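Local coordinates for protein beta-mannosidase (Trichoderma harzianum, PDB 4CVU) that probably hydrolyses terminal beta-linked mannose residues from the non-reducing ends of beta-mannosides, as a glycosylated fungal enzyme of glycoside hydrolase family 2, at residues A[229-234]-A[256-261]; A[327-332]-A[339-344]; A[471-476]-A[526-531]; A[252-257]-A[346-351]. All coordinates share one frame; numbering follows the deposited sequence. Where two conformers were deposited one is given.

Interaction 1. Residues A[229-234]-A[256-261]; sequences LNTDID and ASLDFL. With MAN (alpha-D-mannopyranose), chain E.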
# COMPACT_ATOMS: atom_id res chain seq x y z
N LEU A 229 -11.65 -32.59 30.51
CA LEU A 229 -11.75 -31.14 30.35
C LEU A 229 -10.41 -30.43 30.54
O LEU A 229 -10.05 -29.56 29.74
CB LEU A 229 -12.73 -30.55 31.37
CG LEU A 229 -14.20 -30.77 31.05
CD1 LEU A 229 -15.05 -30.59 32.30
CD2 LEU A 229 -14.67 -29.84 29.94
N ASN A 230 -9.70 -30.80 31.59
CA ASN A 230 -8.53 -30.05 32.07
C ASN A 230 -7.80 -30.91 33.13
O ASN A 230 -8.43 -31.68 33.87
CB ASN A 230 -8.98 -28.72 32.71
CG ASN A 230 -7.83 -27.78 32.99
OD1 ASN A 230 -6.76 -27.90 32.41
ND2 ASN A 230 -8.06 -26.79 33.86
N THR A 231 -6.48 -30.78 33.21
CA THR A 231 -5.66 -31.64 34.09
C THR A 231 -4.55 -30.83 34.77
O THR A 231 -3.72 -30.22 34.09
CB THR A 231 -5.05 -32.80 33.29
OG1 THR A 231 -6.10 -33.63 32.75
CG2 THR A 231 -4.14 -33.65 34.16
N ASP A 232 -4.56 -30.81 36.10
CA ASP A 232 -3.53 -30.13 36.90
C ASP A 232 -2.53 -31.18 37.34
O ASP A 232 -2.89 -32.10 38.11
CB ASP A 232 -4.18 -29.42 38.09
CG ASP A 232 -3.17 -28.61 38.93
OD1 ASP A 232 -1.94 -28.88 38.89
OD2 ASP A 232 -3.64 -27.71 39.69
N ILE A 233 -1.29 -31.08 36.85
CA ILE A 233 -0.16 -31.88 37.33
C ILE A 233 0.74 -30.94 38.10
O ILE A 233 1.14 -29.85 37.56
CB ILE A 233 0.66 -32.52 36.20
CG1 ILE A 233 -0.23 -33.34 35.23
CG2 ILE A 233 1.75 -33.40 36.78
CD1 ILE A 233 -0.95 -34.50 35.86
N ASP A 234 1.03 -31.30 39.34
CA ASP A 234 1.86 -30.47 40.22
C ASP A 234 3.00 -31.37 40.70
O ASP A 234 2.77 -32.31 41.47
CB ASP A 234 1.05 -29.93 41.39
CG ASP A 234 1.73 -28.78 42.12
OD1 ASP A 234 2.70 -28.15 41.59
OD2 ASP A 234 1.30 -28.48 43.24
N ALA A 256 -1.82 -35.41 40.63
CA ALA A 256 -2.57 -35.36 39.40
C ALA A 256 -4.03 -35.19 39.71
O ALA A 256 -4.61 -36.04 40.34
CB ALA A 256 -2.36 -36.63 38.59
N SER A 257 -4.63 -34.10 39.26
CA SER A 257 -6.03 -33.79 39.49
C SER A 257 -6.71 -33.57 38.13
O SER A 257 -6.30 -32.69 37.34
CB SER A 257 -6.14 -32.56 40.40
OG SER A 257 -7.49 -32.32 40.76
N LEU A 258 -7.72 -34.37 37.85
CA LEU A 258 -8.34 -34.39 36.51
C LEU A 258 -9.80 -33.92 36.52
O LEU A 258 -10.62 -34.49 37.25
CB LEU A 258 -8.31 -35.80 35.95
CG LEU A 258 -7.02 -36.29 35.29
CD1 LEU A 258 -5.91 -36.57 36.29
CD2 LEU A 258 -7.34 -37.57 34.49
N ASP A 259 -10.12 -32.91 35.70
CA ASP A 259 -11.49 -32.47 35.48
C ASP A 259 -12.09 -33.21 34.28
O ASP A 259 -11.37 -33.51 33.33
CB ASP A 259 -11.54 -30.95 35.24
CG ASP A 259 -10.94 -30.16 36.40
OD1 ASP A 259 -11.14 -30.57 37.55
OD2 ASP A 259 -10.25 -29.13 36.16
N PHE A 260 -13.39 -33.51 34.32
CA PHE A 260 -14.03 -34.35 33.29
C PHE A 260 -15.55 -34.14 33.17
O PHE A 260 -16.17 -33.50 34.00
CB PHE A 260 -13.72 -35.84 33.57
CG PHE A 260 -14.20 -36.32 34.93
CD1 PHE A 260 -15.49 -36.78 35.11
CD2 PHE A 260 -13.36 -36.27 36.03
CE1 PHE A 260 -15.95 -37.20 36.37
CE2 PHE A 260 -13.80 -36.68 37.29
CZ PHE A 260 -15.09 -37.14 37.46
N LEU A 261 -16.12 -34.65 32.08
CA LEU A 261 -17.55 -34.91 31.97
C LEU A 261 -17.73 -36.44 31.71
O LEU A 261 -16.84 -37.04 31.17
CB LEU A 261 -18.12 -34.10 30.79
CG LEU A 261 -17.84 -32.60 30.70
CD1 LEU A 261 -18.05 -32.08 29.28
CD2 LEU A 261 -18.65 -31.78 31.68
C1 MAN E . -14.09 -26.05 41.59
C2 MAN E . -15.37 -26.62 41.01
C3 MAN E . -15.34 -28.14 41.13
C4 MAN E . -14.02 -28.71 40.58
C5 MAN E . -12.80 -27.94 41.06
C6 MAN E . -11.54 -28.41 40.35
O2 MAN E . -15.47 -26.27 39.64
O3 MAN E . -16.42 -28.67 40.39
O4 MAN E . -13.83 -30.04 41.02
O5 MAN E . -12.97 -26.58 40.88
O6 MAN E . -11.63 -28.29 38.94
O HOH W 1 -10.74 -26.76 34.97
O HOH W 2 -8.99 -34.50 32.74

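Interaction 2. Residues A[327-332]-A[339-344]; sequences TVSVSS and ILVSQR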
# COMPACT_ATOMS: atom_id res chain seq x y z
N THR A 327 1.23 -40.18 31.53
CA THR A 327 -0.12 -40.59 31.17
C THR A 327 -0.82 -41.08 32.44
O THR A 327 -0.29 -41.94 33.15
CB THR A 327 -0.11 -41.69 30.08
OG1 THR A 327 0.60 -41.22 28.93
CG2 THR A 327 -1.52 -42.07 29.67
N VAL A 328 -2.00 -40.51 32.71
CA VAL A 328 -2.77 -40.81 33.92
C VAL A 328 -4.07 -41.49 33.53
O VAL A 328 -4.84 -40.91 32.78
CB VAL A 328 -3.12 -39.53 34.70
CG1 VAL A 328 -3.94 -39.86 35.94
CG2 VAL A 328 -1.88 -38.75 35.08
N SER A 329 -4.31 -42.69 34.04
CA SER A 329 -5.54 -43.44 33.74
C SER A 329 -6.42 -43.59 34.98
O SER A 329 -5.92 -43.87 36.08
CB SER A 329 -5.21 -44.84 33.18
OG SER A 329 -4.32 -44.76 32.07
N VAL A 330 -7.72 -43.38 34.80
CA VAL A 330 -8.69 -43.55 35.86
C VAL A 330 -9.56 -44.77 35.57
O VAL A 330 -10.23 -44.84 34.54
CB VAL A 330 -9.57 -42.29 36.03
CG1 VAL A 330 -10.55 -42.47 37.19
CG2 VAL A 330 -8.71 -41.06 36.25
N SER A 331 -9.53 -45.73 36.49
CA SER A 331 -10.35 -46.94 36.39
C SER A 331 -11.32 -47.04 37.55
O SER A 331 -11.16 -46.39 38.59
CB SER A 331 -9.49 -48.19 36.33
OG SER A 331 -9.06 -48.42 35.01
N SER A 332 -12.32 -47.88 37.35
CA SER A 332 -13.42 -48.04 38.29
C SER A 332 -13.53 -49.49 38.70
O SER A 332 -13.44 -50.37 37.85
CB SER A 332 -14.73 -47.59 37.65
OG SER A 332 -15.62 -47.12 38.63
N ILE A 339 -11.64 -45.58 32.02
CA ILE A 339 -12.69 -44.77 31.40
C ILE A 339 -12.28 -43.29 31.24
O ILE A 339 -13.01 -42.54 30.62
CB ILE A 339 -14.01 -44.85 32.20
CG1 ILE A 339 -13.82 -44.40 33.65
CG2 ILE A 339 -14.59 -46.27 32.15
CD1 ILE A 339 -15.13 -44.11 34.35
N LEU A 340 -11.15 -42.89 31.84
CA LEU A 340 -10.59 -41.53 31.66
C LEU A 340 -9.07 -41.60 31.58
O LEU A 340 -8.42 -42.12 32.47
CB LEU A 340 -11.03 -40.61 32.82
CG LEU A 340 -10.52 -39.17 32.86
CD1 LEU A 340 -11.02 -38.39 31.65
CD2 LEU A 340 -10.96 -38.50 34.14
N VAL A 341 -8.50 -41.09 30.50
CA VAL A 341 -7.06 -41.09 30.28
C VAL A 341 -6.62 -39.67 29.93
O VAL A 341 -7.29 -38.99 29.16
CB VAL A 341 -6.69 -42.07 29.15
CG1 VAL A 341 -5.18 -42.13 28.94
CG2 VAL A 341 -7.21 -43.46 29.47
N SER A 342 -5.54 -39.20 30.52
CA SER A 342 -5.04 -37.84 30.25
C SER A 342 -3.53 -37.89 30.16
O SER A 342 -2.89 -38.58 30.94
CB SER A 342 -5.44 -36.89 31.37
OG SER A 342 -5.06 -35.56 31.08
N GLN A 343 -2.96 -37.17 29.20
CA GLN A 343 -1.52 -37.13 29.01
C GLN A 343 -1.02 -35.69 28.95
O GLN A 343 -1.60 -34.87 28.27
CB GLN A 343 -1.16 -37.86 27.73
CG GLN A 343 0.33 -37.96 27.49
CD GLN A 343 0.65 -38.79 26.27
OE1 GLN A 343 -0.06 -39.75 25.95
NE2 GLN A 343 1.72 -38.43 25.57
N ARG A 344 0.03 -35.41 29.70
CA ARG A 344 0.73 -34.15 29.65
C ARG A 344 2.24 -34.37 29.54
O ARG A 344 2.75 -35.43 29.89
CB ARG A 344 0.41 -33.34 30.91
CG ARG A 344 -1.04 -32.86 31.01
CD ARG A 344 -1.45 -31.97 29.85
NE ARG A 344 -2.77 -31.37 30.03
CZ ARG A 344 -3.92 -31.88 29.61
NH1 ARG A 344 -3.96 -33.03 28.98
NH2 ARG A 344 -5.04 -31.23 29.81

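Interaction 3. Residues A[471-476]-A[526-531]; sequences NVRRLN and AANSHS. With NAG (2-acetamido-2-deoxy-beta-D-glucopyranose), chain B; MAN (alpha-D-mannopyranose), chain E; NAG (2-acetamido-2-deoxy-beta-D-glucopyranose), chain C.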
# COMPACT_ATOMS: atom_id res chain seq x y z
N ASN A 471 -7.16 -21.56 34.37
CA ASN A 471 -5.83 -21.33 33.79
C ASN A 471 -4.66 -21.77 34.68
O ASN A 471 -3.70 -22.35 34.15
CB ASN A 471 -5.69 -19.90 33.35
CG ASN A 471 -6.53 -19.60 32.14
OD1 ASN A 471 -6.24 -20.07 31.04
ND2 ASN A 471 -7.61 -18.83 32.33
N VAL A 472 -4.73 -21.54 35.99
CA VAL A 472 -3.71 -22.06 36.94
C VAL A 472 -3.61 -23.59 36.85
O VAL A 472 -2.50 -24.15 36.76
CB VAL A 472 -3.96 -21.62 38.39
CG1 VAL A 472 -3.19 -22.51 39.36
CG2 VAL A 472 -3.55 -20.17 38.61
N ARG A 473 -4.76 -24.27 36.85
CA ARG A 473 -4.80 -25.74 36.70
C ARG A 473 -4.28 -26.20 35.34
O ARG A 473 -3.49 -27.15 35.26
CB ARG A 473 -6.22 -26.31 36.93
CG ARG A 473 -6.69 -26.25 38.37
CD ARG A 473 -8.17 -26.64 38.50
NE ARG A 473 -8.43 -28.07 38.30
CZ ARG A 473 -8.07 -29.03 39.15
NH1 ARG A 473 -7.38 -28.74 40.27
NH2 ARG A 473 -8.38 -30.30 38.90
N ARG A 474 -4.73 -25.51 34.28
CA ARG A 474 -4.32 -25.83 32.90
C ARG A 474 -2.81 -25.77 32.69
O ARG A 474 -2.23 -26.65 32.07
CB ARG A 474 -5.05 -24.91 31.89
CG ARG A 474 -4.69 -25.14 30.42
CD ARG A 474 -5.53 -24.28 29.45
NE ARG A 474 -5.28 -22.86 29.62
CZ ARG A 474 -4.28 -22.19 29.03
NH1 ARG A 474 -3.45 -22.79 28.19
NH2 ARG A 474 -4.12 -20.90 29.28
N LEU A 475 -2.19 -24.72 33.23
CA LEU A 475 -0.80 -24.37 32.92
C LEU A 475 0.24 -24.94 33.86
O LEU A 475 1.42 -24.97 33.51
CB LEU A 475 -0.65 -22.85 32.87
CG LEU A 475 -1.35 -22.20 31.67
CD1 LEU A 475 -1.33 -20.67 31.78
CD2 LEU A 475 -0.69 -22.61 30.37
N ASN A 476 -0.21 -25.46 35.02
CA ASN A 476 0.69 -25.80 36.12
C ASN A 476 1.76 -26.84 35.80
O ASN A 476 2.83 -26.83 36.41
CB ASN A 476 -0.11 -26.31 37.34
CG ASN A 476 0.71 -26.27 38.59
OD1 ASN A 476 1.07 -25.21 39.08
ND2 ASN A 476 1.05 -27.43 39.10
N ALA A 526 -2.66 -21.33 45.51
CA ALA A 526 -2.18 -22.25 46.54
C ALA A 526 -3.02 -23.55 46.62
O ALA A 526 -2.47 -24.63 46.85
CB ALA A 526 -2.10 -21.58 47.90
N ALA A 527 -4.31 -23.43 46.39
CA ALA A 527 -5.17 -24.60 46.32
C ALA A 527 -4.78 -25.54 45.18
O ALA A 527 -5.00 -26.75 45.27
CB ALA A 527 -6.61 -24.18 46.17
N ASN A 528 -4.22 -24.99 44.11
CA ASN A 528 -3.96 -25.77 42.87
C ASN A 528 -2.50 -25.94 42.47
O ASN A 528 -2.20 -26.55 41.43
CB ASN A 528 -4.78 -25.16 41.73
CG ASN A 528 -6.28 -25.43 41.90
OD1 ASN A 528 -6.75 -26.53 41.61
ND2 ASN A 528 -7.01 -24.44 42.38
N SER A 529 -1.59 -25.43 43.29
CA SER A 529 -0.15 -25.52 43.01
C SER A 529 0.68 -25.34 44.28
O SER A 529 0.46 -24.37 45.02
CB SER A 529 0.27 -24.41 42.00
OG SER A 529 1.60 -24.61 41.56
N HIS A 530 1.61 -26.26 44.53
CA HIS A 530 2.61 -26.12 45.62
C HIS A 530 3.95 -25.59 45.07
O HIS A 530 4.82 -25.20 45.84
CB HIS A 530 2.87 -27.47 46.34
CG HIS A 530 1.68 -28.04 47.05
ND1 HIS A 530 1.19 -27.50 48.23
CD2 HIS A 530 0.89 -29.10 46.77
CE1 HIS A 530 0.13 -28.20 48.62
NE2 HIS A 530 -0.06 -29.18 47.75
N SER A 531 4.08 -25.59 43.74
CA SER A 531 5.36 -25.39 43.07
C SER A 531 5.60 -23.95 42.54
O SER A 531 6.75 -23.53 42.40
CB SER A 531 5.47 -26.39 41.91
OG SER A 531 4.43 -26.23 40.97
C1 NAG B . -3.33 -32.28 44.78
C2 NAG B . -3.30 -32.04 46.28
C3 NAG B . -4.71 -31.78 46.78
C4 NAG B . -5.33 -30.59 46.02
C5 NAG B . -5.21 -30.84 44.52
C6 NAG B . -5.63 -29.67 43.63
C7 NAG B . -1.50 -33.15 47.51
C8 NAG B . -1.01 -34.43 48.12
N2 NAG B . -2.70 -33.19 46.93
O3 NAG B . -4.63 -31.49 48.16
O4 NAG B . -6.69 -30.45 46.36
O5 NAG B . -3.88 -31.14 44.17
O6 NAG B . -5.64 -30.15 42.29
O7 NAG B . -0.80 -32.15 47.56
C1 MAN E . -14.09 -26.05 41.59
C2 MAN E . -15.37 -26.62 41.01
C3 MAN E . -15.34 -28.14 41.13
C4 MAN E . -14.02 -28.71 40.58
C5 MAN E . -12.80 -27.94 41.06
C6 MAN E . -11.54 -28.41 40.35
O2 MAN E . -15.47 -26.27 39.64
O3 MAN E . -16.42 -28.67 40.39
O4 MAN E . -13.83 -30.04 41.02
O5 MAN E . -12.97 -26.58 40.88
O6 MAN E . -11.63 -28.29 38.94
C1 NAG C . -7.08 -29.13 46.74
C2 NAG C . -8.58 -28.89 46.52
C3 NAG C . -8.93 -27.47 46.93
C4 NAG C . -8.41 -27.16 48.31
C5 NAG C . -6.93 -27.53 48.43
C6 NAG C . -6.39 -27.29 49.84
C7 NAG C . -9.33 -30.36 44.72
C8 NAG C . -9.68 -30.53 43.27
N2 NAG C . -8.97 -29.16 45.16
O3 NAG C . -10.33 -27.31 46.97
O4 NAG C . -8.48 -25.77 48.57
O5 NAG C . -6.73 -28.87 48.07
O6 NAG C . -7.27 -27.88 50.80
O7 NAG C . -9.42 -31.34 45.45

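Interaction 4. Residues A[252-257]-A[346-351]; sequences WVVNAS and VGFRTI. With NAG (2-acetamido-2-deoxy-beta-D-glucopyranose), chain B.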
# COMPACT_ATOMS: atom_id res chain seq x y z
N TRP A 252 10.36 -36.36 45.24
CA TRP A 252 9.39 -35.66 44.38
C TRP A 252 7.98 -36.16 44.68
O TRP A 252 7.80 -37.35 44.90
CB TRP A 252 9.71 -35.88 42.90
CG TRP A 252 10.93 -35.16 42.45
CD1 TRP A 252 12.16 -35.69 42.20
CD2 TRP A 252 11.03 -33.76 42.17
NE1 TRP A 252 13.03 -34.70 41.78
CE2 TRP A 252 12.36 -33.51 41.77
CE3 TRP A 252 10.12 -32.70 42.23
CZ2 TRP A 252 12.80 -32.23 41.43
CZ3 TRP A 252 10.57 -31.43 41.90
CH2 TRP A 252 11.89 -31.20 41.50
N VAL A 253 7.01 -35.27 44.75
CA VAL A 253 5.61 -35.67 44.79
C VAL A 253 5.00 -35.27 43.46
O VAL A 253 5.15 -34.11 43.04
CB VAL A 253 4.83 -35.01 45.94
CG1 VAL A 253 3.38 -35.50 45.95
CG2 VAL A 253 5.49 -35.28 47.28
N VAL A 254 4.38 -36.23 42.79
CA VAL A 254 3.61 -35.99 41.58
C VAL A 254 2.13 -36.05 41.94
O VAL A 254 1.63 -37.10 42.31
CB VAL A 254 3.91 -37.05 40.53
CG1 VAL A 254 3.08 -36.83 39.26
CG2 VAL A 254 5.41 -37.07 40.20
N ASN A 255 1.43 -34.92 41.84
CA ASN A 255 0.02 -34.84 42.13
C ASN A 255 -0.77 -34.63 40.84
O ASN A 255 -0.42 -33.77 40.05
CB ASN A 255 -0.23 -33.68 43.09
CG ASN A 255 -1.63 -33.68 43.68
OD1 ASN A 255 -2.32 -34.70 43.69
ND2 ASN A 255 -2.03 -32.53 44.19
N ALA A 256 -1.82 -35.41 40.63
CA ALA A 256 -2.57 -35.36 39.40
C ALA A 256 -4.03 -35.19 39.71
O ALA A 256 -4.61 -36.04 40.34
CB ALA A 256 -2.36 -36.63 38.59
N SER A 257 -4.63 -34.10 39.26
CA SER A 257 -6.03 -33.79 39.49
C SER A 257 -6.71 -33.57 38.13
O SER A 257 -6.30 -32.69 37.34
CB SER A 257 -6.14 -32.56 40.40
OG SER A 257 -7.49 -32.32 40.76
N VAL A 346 5.77 -33.05 31.10
CA VAL A 346 6.17 -32.39 32.34
C VAL A 346 7.69 -32.36 32.57
O VAL A 346 8.43 -33.04 31.89
CB VAL A 346 5.49 -33.08 33.56
CG1 VAL A 346 3.98 -33.09 33.38
CG2 VAL A 346 5.99 -34.51 33.77
N GLY A 347 8.12 -31.59 33.56
CA GLY A 347 9.52 -31.57 33.98
C GLY A 347 9.64 -31.65 35.49
O GLY A 347 8.72 -31.25 36.23
N PHE A 348 10.77 -32.17 35.95
CA PHE A 348 11.12 -32.19 37.35
C PHE A 348 12.09 -31.08 37.62
O PHE A 348 13.24 -31.15 37.22
CB PHE A 348 11.73 -33.55 37.75
CG PHE A 348 10.74 -34.66 37.76
CD1 PHE A 348 10.42 -35.34 36.59
CD2 PHE A 348 10.10 -35.04 38.94
CE1 PHE A 348 9.50 -36.38 36.61
CE2 PHE A 348 9.18 -36.06 38.97
CZ PHE A 348 8.87 -36.73 37.80
N ARG A 349 11.58 -30.02 38.24
CA ARG A 349 12.40 -28.92 38.71
C ARG A 349 11.67 -28.06 39.70
O ARG A 349 10.45 -28.11 39.80
CB ARG A 349 12.92 -28.04 37.54
CG ARG A 349 11.91 -27.68 36.47
CD ARG A 349 11.08 -26.45 36.80
NE ARG A 349 9.88 -26.82 37.53
CZ ARG A 349 8.74 -26.16 37.49
NH1 ARG A 349 8.61 -25.08 36.73
NH2 ARG A 349 7.71 -26.59 38.20
N THR A 350 12.43 -27.29 40.46
CA THR A 350 11.88 -26.30 41.36
C THR A 350 12.21 -24.94 40.78
O THR A 350 13.33 -24.72 40.30
CB THR A 350 12.44 -26.41 42.79
OG1 THR A 350 13.83 -26.13 42.80
CG2 THR A 350 12.15 -27.80 43.39
N ILE A 351 11.23 -24.05 40.79
CA ILE A 351 11.46 -22.66 40.45
C ILE A 351 10.85 -21.77 41.51
O ILE A 351 9.65 -21.81 41.74
CB ILE A 351 10.96 -22.31 39.03
CG1 ILE A 351 11.32 -20.84 38.66
CG2 ILE A 351 9.46 -22.57 38.88
CD1 ILE A 351 12.78 -20.61 38.43
C1 NAG B . -3.33 -32.28 44.78
C2 NAG B . -3.30 -32.04 46.28
C3 NAG B . -4.71 -31.78 46.78
C4 NAG B . -5.33 -30.59 46.02
C5 NAG B . -5.21 -30.84 44.52
C6 NAG B . -5.63 -29.67 43.63
C7 NAG B . -1.50 -33.15 47.51
C8 NAG B . -1.01 -34.43 48.12
N2 NAG B . -2.70 -33.19 46.93
O3 NAG B . -4.63 -31.49 48.16
O4 NAG B . -6.69 -30.45 46.36
O5 NAG B . -3.88 -31.14 44.17
O6 NAG B . -5.64 -30.15 42.29
O7 NAG B . -0.80 -32.15 47.56

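Interaction 1. Residues A[229-234]-A[256-261]
N230 and D259 send their side chains off the same face of two antiparallel strands, side by side and pointing the same way, with amide and carboxylate planes turned 56° apart. A water spans them, accepting from N230 ND2 at 2.9 Å and donating to D259 OD2 at 2.7 Å. With chi1 at -58°, D259 CG sits beside its own backbone N, and the carboxylate's other oxygen, OD1, takes a hydrogen bond from O6 of the mannose at 2.7 Å. OD1 is also bonded to T298, while OD2 forms a salt bridge with R473; an alanine in place of D259 would probably leave the mannose hydroxyl without this acceptor and the arginine without its counter-charge. On the other face T231 and L258 lie alongside each other, OG1 of T231 coming within 3.8 Å of L258 CG and hydrogen-bonding S342. Further along, I233 CD1 rests on A256 CB at 3.7 Å. At the far end L229 and L261 cross at about a right angle, CD1 of L229 lying 3.8 Å from L261 CG. Strand 252-261 also pairs with strand 298-305 on its other side, helix 458-475 reaches the D259 face through R473, and strands 324-332 and 340-346 pack under L258.

Interaction 2. Residues A[327-332]-A[339-344]
V328 and S342 face each other as a hydrogen-bonded pair in two strands that run antiparallel at 167°, V328 N giving a nearly straight bond to S342 O at 2.8 Å and S342 N answering to V328 O. Two residues on, V330 N bonds L340 O at 2.7 Å. The side chains of V330 and L340 then lie side by side and point the same way, CB to CB 3.9 Å, on the buried face that also holds V328 and S342. The opposite face is more open. There T327 sets CG2 anti to its backbone N (chi1, read to OG1, is -57°), and this methyl meets V341 CG1 at 3.7 Å; T327 OG1 lies across the extended chain of Q343, 3.6 Å from its CG. S342 OG, through T231, links the two outermost strands of the sheet. Where the pairing nears the turn, I339 N donates to V330 O at 3.0 Å, and L340 N reaches the same oxygen only weakly, at 3.5 Å. Two residues thus face one, a classic beta bulge, set in the 324-332/340-346 hairpin at the edge of an antiparallel sheet, consistent with the immunoglobulin-like sandwich domain of family 2 glycoside hydrolases.

Interaction 3. Residues A[471-476]-A[526-531]
The guanidinium of R473 meets N528 at its edge: OD1 lies close to the guanidinium plane and receives NH1 at 2.7 Å, while the amide plane stands 74° away. Also near the plane, O6 of the chain B N-acetylglucosamine receives the other N-H of NH1, on the NH2 side, at 3.0 Å. Over one face lies the mannose, its C6 3.7 Å above the centre of the group. The aliphatic part of the arginine takes part too, CG passing 3.3 Å from N528 OD1, and V472 CG1 packs on N528 CB at 3.9 Å. Further along, S529 OG gives a short bond of 2.6 Å to N476 OD1, the hydroxyl tilted 21° from the carbonyl plane. N476 ND2 goes to I233 O and D234 OD1. Close by, H530 NE2 makes a weak bond to O7 of the same N-acetylglucosamine. R473 NE forms a salt bridge with D259 and NH2 bonds S257. With NE, NH1 and NH2 all bonded, the group is probably held against rotation, joining both helices to sandwich and sugar chain. A leucine in place of R473 would probably leave the D259 carboxylate without its salt-bridge partner, N528 OD1 without the NH1 donor and the sugar O6 without its bond from NH1.

Interaction 4. Residues A[252-257]-A[346-351]
W252 and F348 form a T-shaped, edge-to-face pair where the immunoglobulin-like sandwich gives way to the segment that leads into the catalytic barrel of family 2 enzymes. This is the tight part. The edge of the phenylalanine points at the face of the indole, with planes 75° apart and the centroid of the five-membered ring 4.9 Å from that of F348. F348 CD2 does the touching: it hangs over one face of the indole, displaced toward the rim, and lies 3.6 Å from both W252 CG and CD2. F348 CB adds a CH-pi contact above the six-membered ring, 4.2 Å from its centroid. The far corner of the indole, CH2, then reaches the backbone at R349 N, 3.5 Å away, in an oblique approach. Around this core Y324 and P310 also meet F348, while I235 and R237 lie against W252.

Packing is looser away from the ring pair. V254 CG2 comes to 4.1 Å from F348 CE2, approaching at about a right angle, and T350 CG2 stands 3.9 Å from W252 CH2 while its hydroxyl bonds Q248. Beyond V254 the strand draws away from 346-351, and N255 has no part in the packing. Its side chain carries the glycan instead, through the covalent bond of 1.4 Å from N255 ND2 to C1 of the chain B N-acetylglucosamine.

From the N terminus, interaction 1 comes first, pairing strand 227-237 with 252-261 across a connection of 21 residues. Interaction 4 opens on that second strand, sharing A256 and S257 with interaction 1, and closes 88 residues later at 346-351. Within that span lies interaction 2, a hairpin with six residues between its segments. Its S342 meets T231 of interaction 1, so the first and last strands of the sheet come together. Interaction 3 follows in series, bringing the ends of helices 458-475 and 506-528 together over 49 residues. D234 with H530 and S531, and S257 with R473, then tie sandwich to barrel, beside the glycan on N255.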